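3'-5'-exonuclease (Saccharomyces cerevisiae, PDB 3E2V) cuts double-stranded DNA as a probably magnesium-dependent nuclease of the TatD family, with endonuclease activity and 3'-to-5' exonuclease activity. Local coordinates at residues Tyr330-Ser335 with Asn361-Ala366; Gln212-Phe217 with Leu266-Asn271; His85-His90 with Lys139-Leu144; Asp167-His170 with Met176-Val179. All coordinates share one frame; numbering follows the deposited sequence.

Contact 1: residues Tyr330-Ser335 with Asn361-Ala366. With GOL (glycerol), chain D.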
loop_
_atom_site.group_PDB
_atom_site.type_symbol
_atom_site.label_atom_id
_atom_site.label_comp_id
_atom_site.label_asym_id
_atom_site.label_seq_id
_atom_site.Cartn_x
_atom_site.Cartn_y
_atom_site.Cartn_z
ATOM N N TYR A 330 15.643 -11.273 -17.109
ATOM C CA TYR A 330 15.946 -10.844 -15.744
ATOM C C TYR A 330 17.368 -10.262 -15.722
ATOM O O TYR A 330 18.320 -10.942 -16.122
ATOM C CB TYR A 330 15.838 -12.028 -14.772
ATOM C CG TYR A 330 16.101 -11.717 -13.311
ATOM C CD1 TYR A 330 15.065 -11.340 -12.460
ATOM C CD2 TYR A 330 17.384 -11.833 -12.763
ATOM C CE1 TYR A 330 15.296 -11.071 -11.106
ATOM C CE2 TYR A 330 17.627 -11.553 -11.409
ATOM C CZ TYR A 330 16.576 -11.175 -10.585
ATOM O OH TYR A 330 16.800 -10.915 -9.248
ATOM N N PRO A 331 17.528 -8.994 -15.296
ATOM C CA PRO A 331 16.462 -8.035 -15.010
ATOM C C PRO A 331 15.754 -7.592 -16.293
ATOM O O PRO A 331 16.206 -7.910 -17.395
ATOM C CB PRO A 331 17.213 -6.861 -14.383
ATOM C CG PRO A 331 18.594 -6.947 -14.968
ATOM C CD PRO A 331 18.866 -8.413 -15.072
ATOM N N ALA A 332 14.654 -6.852 -16.162
ATOM C CA ALA A 332 13.827 -6.507 -17.327
ATOM C C ALA A 332 14.505 -5.515 -18.285
ATOM O O ALA A 332 14.156 -5.428 -19.468
ATOM C CB ALA A 332 12.479 -5.964 -16.871
ATOM N N PHE A 333 15.439 -4.749 -17.731
ATOM C CA PHE A 333 16.211 -3.720 -18.436
ATOM C C PHE A 333 17.589 -3.766 -17.793
ATOM O O PHE A 333 17.731 -4.287 -16.690
ATOM C CB PHE A 333 15.589 -2.334 -18.201
ATOM C CG PHE A 333 14.204 -2.190 -18.770
ATOM C CD1 PHE A 333 14.022 -1.745 -20.069
ATOM C CD2 PHE A 333 13.083 -2.529 -18.015
ATOM C CE1 PHE A 333 12.751 -1.629 -20.612
ATOM C CE2 PHE A 333 11.799 -2.414 -18.548
ATOM C CZ PHE A 333 11.635 -1.974 -19.851
ATOM N N LYS A 334 18.603 -3.218 -18.465
ATOM C CA LYS A 334 19.949 -3.210 -17.894
ATOM C C LYS A 334 19.907 -2.447 -16.577
ATOM O O LYS A 334 19.251 -1.413 -16.501
ATOM C CB LYS A 334 20.942 -2.512 -18.831
ATOM C CG LYS A 334 22.399 -2.526 -18.334
ATOM C CD LYS A 334 22.920 -3.943 -18.171
ATOM C CE LYS A 334 24.264 -4.022 -17.459
ATOM N NZ LYS A 334 24.518 -5.443 -17.045
ATOM N N SER A 335 20.606 -2.957 -15.567
ATOM C CA SER A 335 20.628 -2.396 -14.214
ATOM C C SER A 335 22.050 -1.945 -13.916
ATOM O O SER A 335 22.993 -2.717 -14.095
ATOM C CB SER A 335 20.195 -3.475 -13.221
ATOM O OG SER A 335 20.076 -2.998 -11.894
ATOM N N ASN A 361 8.545 -4.708 -12.319
ATOM C CA ASN A 361 8.793 -6.049 -11.811
ATOM C C ASN A 361 7.540 -6.765 -11.307
ATOM O O ASN A 361 7.627 -7.837 -10.710
ATOM C CB ASN A 361 9.904 -6.023 -10.757
ATOM C CG ASN A 361 11.266 -5.773 -11.381
ATOM O OD1 ASN A 361 11.433 -5.914 -12.592
ATOM N ND2 ASN A 361 12.226 -5.365 -10.574
ATOM N N MET A 362 6.376 -6.195 -11.596
ATOM C CA MET A 362 5.103 -6.888 -11.343
ATOM C C MET A 362 5.094 -8.297 -11.930
ATOM O O MET A 362 4.641 -9.251 -11.292
ATOM C CB MET A 362 3.945 -6.069 -11.915
ATOM C CG MET A 362 3.510 -4.943 -10.969
ATOM S SD MET A 362 2.705 -5.476 -9.367
ATOM C CE MET A 362 1.057 -5.922 -10.047
ATOM N N GLU A 363 5.586 -8.409 -13.162
ATOM C CA GLU A 363 5.605 -9.689 -13.852
ATOM C C GLU A 363 6.359 -10.771 -13.087
ATOM O O GLU A 363 6.006 -11.953 -13.174
ATOM C CB GLU A 363 6.162 -9.527 -15.265
ATOM C CG GLU A 363 7.594 -9.030 -15.341
ATOM C CD GLU A 363 8.058 -8.804 -16.760
ATOM O OE1 GLU A 363 7.335 -9.180 -17.707
ATOM O OE2 GLU A 363 9.158 -8.225 -16.920
ATOM N N GLN A 364 7.375 -10.384 -12.310
ATOM C CA GLN A 364 8.113 -11.356 -11.502
ATOM C C GLN A 364 7.250 -11.875 -10.366
ATOM O O GLN A 364 7.274 -13.047 -10.049
ATOM C CB GLN A 364 9.396 -10.733 -10.935
ATOM C CG GLN A 364 10.396 -10.277 -11.973
ATOM C CD GLN A 364 11.599 -9.600 -11.354
ATOM O OE1 GLN A 364 11.771 -9.598 -10.153
ATOM N NE2 GLN A 364 12.437 -9.008 -12.194
ATOM N N VAL A 365 6.493 -10.984 -9.732
ATOM C CA VAL A 365 5.618 -11.423 -8.639
ATOM C C VAL A 365 4.569 -12.392 -9.199
ATOM O O VAL A 365 4.309 -13.440 -8.597
ATOM C CB VAL A 365 4.956 -10.222 -7.933
ATOM C CG1 VAL A 365 4.176 -10.669 -6.684
ATOM C CG2 VAL A 365 6.019 -9.190 -7.559
ATOM N N ALA A 366 4.013 -12.064 -10.372
ATOM C CA ALA A 366 2.974 -12.899 -10.982
ATOM C C ALA A 366 3.527 -14.297 -11.326
ATOM O O ALA A 366 2.877 -15.311 -11.069
ATOM C CB ALA A 366 2.416 -12.223 -12.224
HETATM C C1 GOL D . 16.894 -4.113 -8.688
HETATM O O1 GOL D . 18.193 -4.683 -8.638
HETATM C C2 GOL D . 16.518 -3.658 -10.092
HETATM O O2 GOL D . 17.439 -2.705 -10.553
HETATM C C3 GOL D . 16.529 -4.836 -11.070
HETATM O O3 GOL D . 15.271 -5.484 -11.076
HETATM O O HOH W 1 13.953 -6.476 -13.391
#
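The amide of Q364 meets the ring of Y330 where a loop packs on the first turn of helix 362-373. That helix lies over the seam of the TIM barrel: M362 and A366 touch both L300 of the last strand and Y14 of the first. Q364 NE2 is 3.5 Å from Y330 CD1. Q364 OE1 sits in the ring plane, at the edge, 3.9 Å from Y330 CE1. The two side chains cross at about a right angle, with ring and amide planes 45° apart. Y330 keeps CG opposite its backbone N (chi1 -179°), which brings the ring to the amide. With an alanine in place of Q364, the ring would probably lose its neighbour at CD1 and CE1, and a gap would open between loop and helix. Close by, the methyl CB of A332 faces E363 OE2 at 4.0 Å. A water joins the segments: it accepts from A332 N at 2.9 Å and donates to N361 OD1 at 2.7 Å. Further out, I309 O binds Y330 OH, F316 meets the ring edge-to-face, and R50 forms a salt bridge with E363. N361 holds the N-cap position but makes no capping bond with its side chain. Instead ND2 binds N357 OD1 and a glycerol, probably from the crystallisation liquor; the bond from N361 ND2 to glycerol O3 is 3.1 Å long, with 152° at the hydrogen.

Contact 2: residues Gln212-Phe217 with Leu266-Asn271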
loop_
_atom_site.group_PDB
_atom_site.type_symbol
_atom_site.label_atom_id
_atom_site.label_comp_id
_atom_site.label_asym_id
_atom_site.label_seq_id
_atom_site.Cartn_x
_atom_site.Cartn_y
_atom_site.Cartn_z
ATOM N N GLN A 212 -9.000 -7.257 16.135
ATOM C CA GLN A 212 -9.884 -6.785 17.190
ATOM C C GLN A 212 -10.501 -5.421 16.831
ATOM O O GLN A 212 -11.702 -5.207 17.006
ATOM C CB GLN A 212 -9.124 -6.705 18.514
ATOM C CG GLN A 212 -10.009 -6.338 19.694
ATOM C CD GLN A 212 -9.242 -6.248 20.997
ATOM O OE1 GLN A 212 -9.701 -6.745 22.028
ATOM N NE2 GLN A 212 -8.084 -5.595 20.970
ATOM N N ILE A 213 -9.682 -4.495 16.334
ATOM C CA ILE A 213 -10.200 -3.177 15.975
ATOM C C ILE A 213 -11.128 -3.276 14.766
ATOM O O ILE A 213 -12.253 -2.744 14.773
ATOM C CB ILE A 213 -9.045 -2.206 15.710
ATOM C CG1 ILE A 213 -8.391 -1.837 17.040
ATOM C CG2 ILE A 213 -9.545 -0.934 15.034
ATOM C CD1 ILE A 213 -7.007 -1.214 16.929
ATOM N N LEU A 214 -10.681 -3.963 13.719
ATOM C CA LEU A 214 -11.508 -4.063 12.525
ATOM C C LEU A 214 -12.830 -4.787 12.747
ATOM O O LEU A 214 -13.843 -4.431 12.123
ATOM C CB LEU A 214 -10.731 -4.721 11.374
ATOM C CG LEU A 214 -9.610 -3.843 10.816
ATOM C CD1 LEU A 214 -8.713 -4.670 9.905
ATOM C CD2 LEU A 214 -10.185 -2.668 10.042
ATOM N N GLU A 215 -12.822 -5.797 13.612
ATOM C CA GLU A 215 -14.048 -6.560 13.870
ATOM C C GLU A 215 -15.158 -5.663 14.397
ATOM O O GLU A 215 -16.342 -5.881 14.058
ATOM C CB GLU A 215 -13.786 -7.713 14.834
ATOM C CG GLU A 215 -14.955 -8.666 14.984
ATOM C CD GLU A 215 -15.887 -8.281 16.131
ATOM O OE1 GLU A 215 -15.599 -7.305 16.861
ATOM O OE2 GLU A 215 -16.918 -8.974 16.305
ATOM N N ARG A 216 -14.798 -4.669 15.218
ATOM C CA ARG A 216 -15.819 -3.746 15.729
ATOM C C ARG A 216 -16.495 -2.953 14.612
ATOM O O ARG A 216 -17.694 -2.676 14.674
ATOM C CB ARG A 216 -15.251 -2.808 16.794
ATOM C CG ARG A 216 -14.920 -3.544 18.072
ATOM C CD ARG A 216 -14.792 -2.593 19.255
ATOM N NE ARG A 216 -13.896 -1.476 18.979
ATOM C CZ ARG A 216 -12.577 -1.494 19.177
ATOM N NH1 ARG A 216 -11.969 -2.565 19.685
ATOM N NH2 ARG A 216 -11.862 -0.431 18.876
ATOM N N PHE A 217 -15.732 -2.591 13.577
ATOM C CA PHE A 217 -16.300 -1.907 12.425
ATOM C C PHE A 217 -17.034 -2.866 11.470
ATOM O O PHE A 217 -17.976 -2.465 10.797
ATOM C CB PHE A 217 -15.186 -1.186 11.663
ATOM C CG PHE A 217 -14.663 0.045 12.363
ATOM C CD1 PHE A 217 -15.171 1.315 12.050
ATOM C CD2 PHE A 217 -13.684 -0.056 13.354
ATOM C CE1 PHE A 217 -14.694 2.458 12.709
ATOM C CE2 PHE A 217 -13.190 1.089 13.998
ATOM C CZ PHE A 217 -13.705 2.340 13.686
ATOM N N LEU A 266 -8.707 -13.768 6.739
ATOM C CA LEU A 266 -9.717 -14.218 5.774
ATOM C C LEU A 266 -11.079 -14.389 6.412
ATOM O O LEU A 266 -12.103 -14.146 5.762
ATOM C CB LEU A 266 -9.293 -15.518 5.074
ATOM C CG LEU A 266 -8.051 -15.419 4.192
ATOM C CD1 LEU A 266 -7.616 -16.814 3.750
ATOM C CD2 LEU A 266 -8.267 -14.527 2.963
ATOM N N ASN A 267 -11.087 -14.787 7.680
ATOM C CA ASN A 267 -12.328 -15.041 8.407
ATOM C C ASN A 267 -12.965 -13.766 8.960
ATOM O O ASN A 267 -14.151 -13.758 9.311
ATOM C CB ASN A 267 -12.079 -16.087 9.502
ATOM C CG ASN A 267 -11.895 -17.491 8.935
ATOM O OD1 ASN A 267 -12.537 -17.873 7.953
ATOM N ND2 ASN A 267 -11.003 -18.260 9.543
ATOM N N LEU A 268 -12.187 -12.692 9.040
ATOM C CA LEU A 268 -12.700 -11.409 9.515
ATOM C C LEU A 268 -13.861 -10.910 8.639
ATOM O O LEU A 268 -14.866 -10.418 9.162
ATOM C CB LEU A 268 -11.553 -10.385 9.571
ATOM C CG LEU A 268 -11.840 -8.905 9.816
ATOM C CD1 LEU A 268 -12.417 -8.703 11.222
ATOM C CD2 LEU A 268 -10.543 -8.133 9.673
ATOM N N SER A 269 -13.721 -11.064 7.318
ATOM C CA SER A 269 -14.711 -10.578 6.353
ATOM C C SER A 269 -14.441 -11.185 4.985
ATOM O O SER A 269 -13.287 -11.332 4.605
ATOM C CB SER A 269 -14.607 -9.059 6.218
ATOM O OG SER A 269 -15.316 -8.592 5.082
ATOM N N PRO A 270 -15.497 -11.515 4.229
ATOM C CA PRO A 270 -15.316 -11.970 2.852
ATOM C C PRO A 270 -14.701 -10.883 1.978
ATOM O O PRO A 270 -14.234 -11.166 0.877
ATOM C CB PRO A 270 -16.751 -12.287 2.393
ATOM C CG PRO A 270 -17.613 -11.517 3.296
ATOM C CD PRO A 270 -16.917 -11.533 4.616
ATOM N N ASN A 271 -14.698 -9.649 2.487
ATOM C CA ASN A 271 -14.181 -8.497 1.736
ATOM C C ASN A 271 -12.731 -8.142 2.065
ATOM O O ASN A 271 -12.240 -7.111 1.617
ATOM C CB ASN A 271 -15.103 -7.292 1.941
ATOM C CG ASN A 271 -16.408 -7.410 1.153
ATOM O OD1 ASN A 271 -16.459 -8.075 0.123
ATOM N ND2 ASN A 271 -17.458 -6.753 1.640
#
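The bond from N271 N to S269 OG, 2.9 Å long, closes an ST turn just after L268, the residue whose two methyls pack on L214 and E215. The angle at the hydrogen is 157°. The turn leads the chain from helix 259-268 into strand 272-276, and N271 pairs with L250 through the backbone. Across the contact the touching is apolar. L268 lays its two methyls on adjacent residues of the neighbouring helix: CD2 lies 3.8 Å from L214 CB, and CD1 lies 3.8 Å from E215 CA. The CG of L268 stands opposite the backbone N (chi1 170°), which sends both methyls to the other helix. Helices 207-219 and 259-268 are neighbours on the outside of the TIM barrel, each following a strand of the parallel sheet. The side chains of L214 and L268 cross at about a right angle, and L214 CD1 is 3.9 Å from L268 CD2. L214 also touches L185 of helix 174-187 and F244. With an alanine at L268, L214 CB and the E215 backbone would probably lose their apolar cover and a gap would open. E215 CB is also 4.0 Å from L268 CD1, while the end of that side chain leads away.

Contact 3: residues His85-His90 with Lys139-Leu144; sequences HTIGVH and KELYDL
This is apolar helix-on-sheet packing, in which I87 and V89 meet L141 and L144. Strand 82-87 and its neighbour 156-165 are parallel strands of the TIM barrel, and helix 132-149 belongs to the crossover that joins them. I87 is the central side chain. Its CG2 lies 3.9 Å from L141 CD1 and 4.0 Å from L144 CD2, so one methyl touches both leucines. I87 holds CG2 opposite the backbone N, which turns this methyl to the helix. The side chains of I87 and L141 run antiparallel alongside each other; L144 comes in at a slant. Just past the strand, V89 CG2 approaches L141 CD2 more loosely, at 4.3 Å. The polar groups bond away from this interface. H85 ND1 donates to T86 O over 2.8 Å, nearly straight and within the ring plane, though it stands well above the carbonyl plane. K139 NZ forms a salt bridge of 3.1 Å with the syn lone pair of D143 OD2, one helix turn on. T86 OG1 bonds to G160 O and G59 N, and Q184 OE1 takes the N-H of V89. No hydrogen bond crosses between the two segments. Between them the attachment is thus apolar and undirected, while the strand pairs through its backbone with strands on both flanks, with V57 on one and with S158 and G160 on the other.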
loop_
_atom_site.group_PDB
_atom_site.type_symbol
_atom_site.label_atom_id
_atom_site.label_comp_id
_atom_site.label_asym_id
_atom_site.label_seq_id
_atom_site.Cartn_x
_atom_site.Cartn_y
_atom_site.Cartn_z
ATOM N N HIS A 85 -3.979 7.256 -6.096
ATOM C CA HIS A 85 -3.241 7.321 -4.835
ATOM C C HIS A 85 -4.137 7.167 -3.618
ATOM O O HIS A 85 -5.383 7.241 -3.701
ATOM C CB HIS A 85 -2.472 8.636 -4.736
ATOM C CG HIS A 85 -3.374 9.813 -4.563
ATOM N ND1 HIS A 85 -3.797 10.235 -3.323
ATOM C CD2 HIS A 85 -4.009 10.593 -5.470
ATOM C CE1 HIS A 85 -4.607 11.271 -3.468
ATOM N NE2 HIS A 85 -4.745 11.512 -4.761
ATOM N N THR A 86 -3.483 6.973 -2.477
ATOM C CA THR A 86 -4.195 6.896 -1.210
ATOM C C THR A 86 -4.008 8.202 -0.442
ATOM O O THR A 86 -3.182 9.060 -0.817
ATOM C CB THR A 86 -3.659 5.711 -0.334
ATOM O OG1 THR A 86 -2.386 6.068 0.231
ATOM C CG2 THR A 86 -3.480 4.443 -1.163
ATOM N N ILE A 87 -4.799 8.347 0.630
ATOM C CA ILE A 87 -4.633 9.387 1.659
ATOM C C ILE A 87 -4.848 8.747 3.017
ATOM O O ILE A 87 -5.852 8.079 3.245
ATOM C CB ILE A 87 -5.650 10.527 1.501
ATOM C CG1 ILE A 87 -5.490 11.211 0.135
ATOM C CG2 ILE A 87 -5.502 11.535 2.667
ATOM C CD1 ILE A 87 -6.562 12.275 -0.148
ATOM N N GLY A 88 -3.902 8.964 3.914
ATOM C CA GLY A 88 -3.982 8.374 5.254
ATOM C C GLY A 88 -2.696 8.552 6.016
ATOM O O GLY A 88 -1.709 9.017 5.462
ATOM N N VAL A 89 -2.724 8.201 7.300
ATOM C CA VAL A 89 -1.525 8.286 8.152
ATOM C C VAL A 89 -1.175 6.910 8.702
ATOM O O VAL A 89 -1.975 6.292 9.398
ATOM C CB VAL A 89 -1.695 9.296 9.313
ATOM C CG1 VAL A 89 -0.402 9.451 10.099
ATOM C CG2 VAL A 89 -2.122 10.641 8.762
ATOM N N HIS A 90 0.012 6.442 8.342
ATOM C CA HIS A 90 0.534 5.109 8.645
ATOM C C HIS A 90 0.954 5.078 10.115
ATOM O O HIS A 90 1.265 6.119 10.689
ATOM C CB HIS A 90 1.730 4.963 7.691
ATOM C CG HIS A 90 2.492 3.684 7.752
ATOM N ND1 HIS A 90 3.294 3.331 8.813
ATOM C CD2 HIS A 90 2.700 2.746 6.800
ATOM C CE1 HIS A 90 3.915 2.197 8.540
ATOM N NE2 HIS A 90 3.586 1.831 7.315
ATOM N N LYS A 139 -9.488 16.692 11.863
ATOM C CA LYS A 139 -10.291 17.547 10.984
ATOM C C LYS A 139 -9.569 17.868 9.668
ATOM O O LYS A 139 -10.156 17.804 8.593
ATOM C CB LYS A 139 -10.637 18.852 11.709
ATOM C CG LYS A 139 -11.460 19.785 10.864
ATOM C CD LYS A 139 -12.010 20.938 11.698
ATOM C CE LYS A 139 -13.105 21.669 10.936
ATOM N NZ LYS A 139 -12.553 22.274 9.700
ATOM N N GLU A 140 -8.290 18.214 9.769
ATOM C CA GLU A 140 -7.482 18.534 8.599
ATOM C C GLU A 140 -7.455 17.340 7.632
ATOM O O GLU A 140 -7.618 17.503 6.423
ATOM C CB GLU A 140 -6.069 18.917 9.029
ATOM C CG GLU A 140 -5.138 19.208 7.860
ATOM C CD GLU A 140 -3.701 19.444 8.281
ATOM O OE1 GLU A 140 -3.448 19.629 9.495
ATOM O OE2 GLU A 140 -2.818 19.459 7.387
ATOM N N LEU A 141 -7.284 16.142 8.187
ATOM C CA LEU A 141 -7.251 14.929 7.379
ATOM C C LEU A 141 -8.585 14.626 6.692
ATOM O O LEU A 141 -8.622 14.347 5.491
ATOM C CB LEU A 141 -6.804 13.755 8.258
ATOM C CG LEU A 141 -6.693 12.402 7.560
ATOM C CD1 LEU A 141 -5.665 12.439 6.431
ATOM C CD2 LEU A 141 -6.315 11.356 8.587
ATOM N N TYR A 142 -9.685 14.708 7.450
ATOM C CA TYR A 142 -11.037 14.558 6.893
ATOM C C TYR A 142 -11.288 15.558 5.775
ATOM O O TYR A 142 -11.759 15.201 4.678
ATOM C CB TYR A 142 -12.055 14.768 8.023
ATOM C CG TYR A 142 -13.509 14.592 7.635
ATOM C CD1 TYR A 142 -13.965 13.391 7.087
ATOM C CD2 TYR A 142 -14.428 15.607 7.844
ATOM C CE1 TYR A 142 -15.297 13.202 6.747
ATOM C CE2 TYR A 142 -15.772 15.429 7.509
ATOM C CZ TYR A 142 -16.194 14.221 6.966
ATOM O OH TYR A 142 -17.519 14.027 6.628
ATOM N N ASP A 143 -10.948 16.813 6.053
ATOM C CA ASP A 143 -11.128 17.872 5.055
ATOM C C ASP A 143 -10.354 17.588 3.765
ATOM O O ASP A 143 -10.888 17.759 2.668
ATOM C CB ASP A 143 -10.721 19.225 5.628
ATOM C CG ASP A 143 -11.747 19.789 6.617
ATOM O OD1 ASP A 143 -12.877 19.246 6.742
ATOM O OD2 ASP A 143 -11.388 20.777 7.296
ATOM N N LEU A 144 -9.114 17.124 3.898
ATOM C CA LEU A 144 -8.306 16.748 2.741
ATOM C C LEU A 144 -8.946 15.631 1.919
ATOM O O LEU A 144 -9.049 15.714 0.694
ATOM C CB LEU A 144 -6.906 16.324 3.181
ATOM C CG LEU A 144 -5.936 15.959 2.056
ATOM C CD1 LEU A 144 -5.705 17.165 1.157
ATOM C CD2 LEU A 144 -4.616 15.483 2.661
#

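Contact 4: residues Asp167-His170 with Met176-Val179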
loop_
_atom_site.group_PDB
_atom_site.type_symbol
_atom_site.label_atom_id
_atom_site.label_comp_id
_atom_site.label_asym_id
_atom_site.label_seq_id
_atom_site.Cartn_x
_atom_site.Cartn_y
_atom_site.Cartn_z
ATOM N N ASP A 167 6.503 -3.835 14.672
ATOM C CA ASP A 167 7.960 -3.851 14.445
ATOM C C ASP A 167 8.539 -2.445 14.519
ATOM O O ASP A 167 9.749 -2.264 14.337
ATOM C CB ASP A 167 8.298 -4.414 13.065
ATOM C CG ASP A 167 8.129 -5.922 12.967
ATOM O OD1 ASP A 167 7.554 -6.549 13.873
ATOM O OD2 ASP A 167 8.597 -6.488 11.951
ATOM N N ARG A 168 7.691 -1.440 14.753
ATOM C CA ARG A 168 8.124 -0.031 14.678
ATOM C C ARG A 168 7.724 0.791 15.897
ATOM O O ARG A 168 7.401 1.971 15.782
ATOM C CB ARG A 168 7.573 0.610 13.401
ATOM C CG ARG A 168 8.088 -0.007 12.101
ATOM C CD ARG A 168 9.512 0.415 11.766
ATOM N NE ARG A 168 9.980 -0.098 10.473
ATOM C CZ ARG A 168 10.397 -1.344 10.249
ATOM N NH1 ARG A 168 10.391 -2.248 11.221
ATOM N NH2 ARG A 168 10.810 -1.696 9.033
ATOM N N PHE A 169 7.791 0.192 17.084
ATOM C CA PHE A 169 7.483 0.953 18.294
ATOM C C PHE A 169 8.499 2.053 18.554
ATOM O O PHE A 169 8.238 2.940 19.362
ATOM C CB PHE A 169 7.383 0.041 19.525
ATOM C CG PHE A 169 6.161 -0.836 19.547
ATOM C CD1 PHE A 169 4.924 -0.366 19.125
ATOM C CD2 PHE A 169 6.251 -2.129 20.048
ATOM C CE1 PHE A 169 3.816 -1.190 19.156
ATOM C CE2 PHE A 169 5.135 -2.952 20.106
ATOM C CZ PHE A 169 3.917 -2.480 19.676
ATOM N N HIS A 170 9.632 2.019 17.848
ATOM C CA HIS A 170 10.576 3.126 17.940
ATOM C C HIS A 170 10.089 4.395 17.252
ATOM O O HIS A 170 10.612 5.478 17.521
ATOM C CB HIS A 170 11.981 2.733 17.489
ATOM C CG HIS A 170 12.059 2.203 16.100
ATOM N ND1 HIS A 170 11.532 0.982 15.744
ATOM C CD2 HIS A 170 12.659 2.693 14.990
ATOM C CE1 HIS A 170 11.789 0.749 14.471
ATOM N NE2 HIS A 170 12.460 1.778 13.986
ATOM N N MET A 176 -0.641 4.943 20.771
ATOM C CA MET A 176 -0.843 5.959 19.731
ATOM C C MET A 176 -1.256 5.307 18.409
ATOM O O MET A 176 -2.116 5.831 17.688
ATOM C CB MET A 176 0.409 6.796 19.540
ATOM C CG MET A 176 0.631 7.868 20.630
ATOM S SD MET A 176 -0.476 9.326 20.543
ATOM C CE MET A 176 -0.018 10.001 18.944
ATOM N N GLN A 177 -0.660 4.156 18.098
ATOM C CA GLN A 177 -1.042 3.440 16.878
ATOM C C GLN A 177 -2.503 3.018 16.931
ATOM O O GLN A 177 -3.261 3.217 15.975
ATOM C CB GLN A 177 -0.157 2.216 16.658
ATOM C CG GLN A 177 1.293 2.546 16.310
ATOM C CD GLN A 177 2.069 1.319 15.863
ATOM O OE1 GLN A 177 1.480 0.338 15.376
ATOM N NE2 GLN A 177 3.390 1.375 15.998
ATOM N N LYS A 178 -2.904 2.398 18.034
ATOM C CA LYS A 178 -4.267 1.866 18.124
ATOM C C LYS A 178 -5.286 2.998 18.069
ATOM O O LYS A 178 -6.296 2.906 17.355
ATOM C CB LYS A 178 -4.436 1.047 19.409
ATOM C CG LYS A 178 -3.729 -0.302 19.343
ATOM C CD LYS A 178 -3.638 -0.949 20.734
ATOM C CE LYS A 178 -4.944 -1.540 21.191
ATOM N NZ LYS A 178 -4.796 -1.941 22.640
ATOM N N VAL A 179 -5.044 4.065 18.828
ATOM C CA VAL A 179 -6.021 5.160 18.863
ATOM C C VAL A 179 -6.211 5.814 17.487
ATOM O O VAL A 179 -7.347 6.035 17.051
ATOM C CB VAL A 179 -5.664 6.231 19.911
ATOM C CG1 VAL A 179 -6.643 7.386 19.832
ATOM C CG2 VAL A 179 -5.712 5.627 21.302
#
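Van der Waals contact between F169 and Q177 carries this contact, which joins the loop after strand 156-165 to helix 174-187 of the TIM barrel. Q177 NE2 lies 3.9 Å from F169 CD1 and 4.1 Å from CE1 of the same ring. The two side chains cross at about a right angle, and the ring and amide planes are 44° apart. F169 holds CG opposite its carbonyl carbon (chi1 -71°), which lets the end of the ring come near the Q177 amide. The ring also meets Y166, with the planes about 35° apart.

Hydrogen bonds fix the amide from outside the pair. Q177 OE1 accepts from D165 N, and Q177 NE2 bonds to S172 OG. One side chain of the helix thus binds the end of the strand through D165 N and the loop through S172 OG. R168 O is 4.1 Å from Q177 NE2, too far for a bond. Within the loop, R168 NH1 donates to D167 O over 3.2 Å. This oxygen lies in the guanidinium plane, and the donor approaches the carbonyl from above its plane. D167 N bonds to D165 OD1, and D167 OD1 to S205 OG.

Of the charged groups, R168 NH2 comes close to R204 NH1, and D167 OD2 makes a weak, long ion pair with R204 NE.

Both polar ends of the Q177 amide therefore have partners, D165 N and S172 OG. Its contact with F169 is plain packing that needs no polar bond from the ring.

In the fold
Contacts 2, 3 and 4 lie on the barrel; contact 1 joins a barrel-side helix to the chain entering a small sheet after the last barrel strand. Contacts 2 and 4 touch: I213 CD1 lies 4.2 Å from K178 CG. Contact 3 is near contact 4, nearest atoms about 6 Å apart. Contact 1 stands across the chain's centre, 33 to 34 Å from the others between centres. None of the four supplies a metal ligand. Between side chains, N361 is about 10 Å from D303 and L214 about 11 Å from H253, ligands of the magnesium seen here. V89 is about 8 Å from E161, which binds no metal in this model. The R168 side chain is about 10 Å from the magnesium.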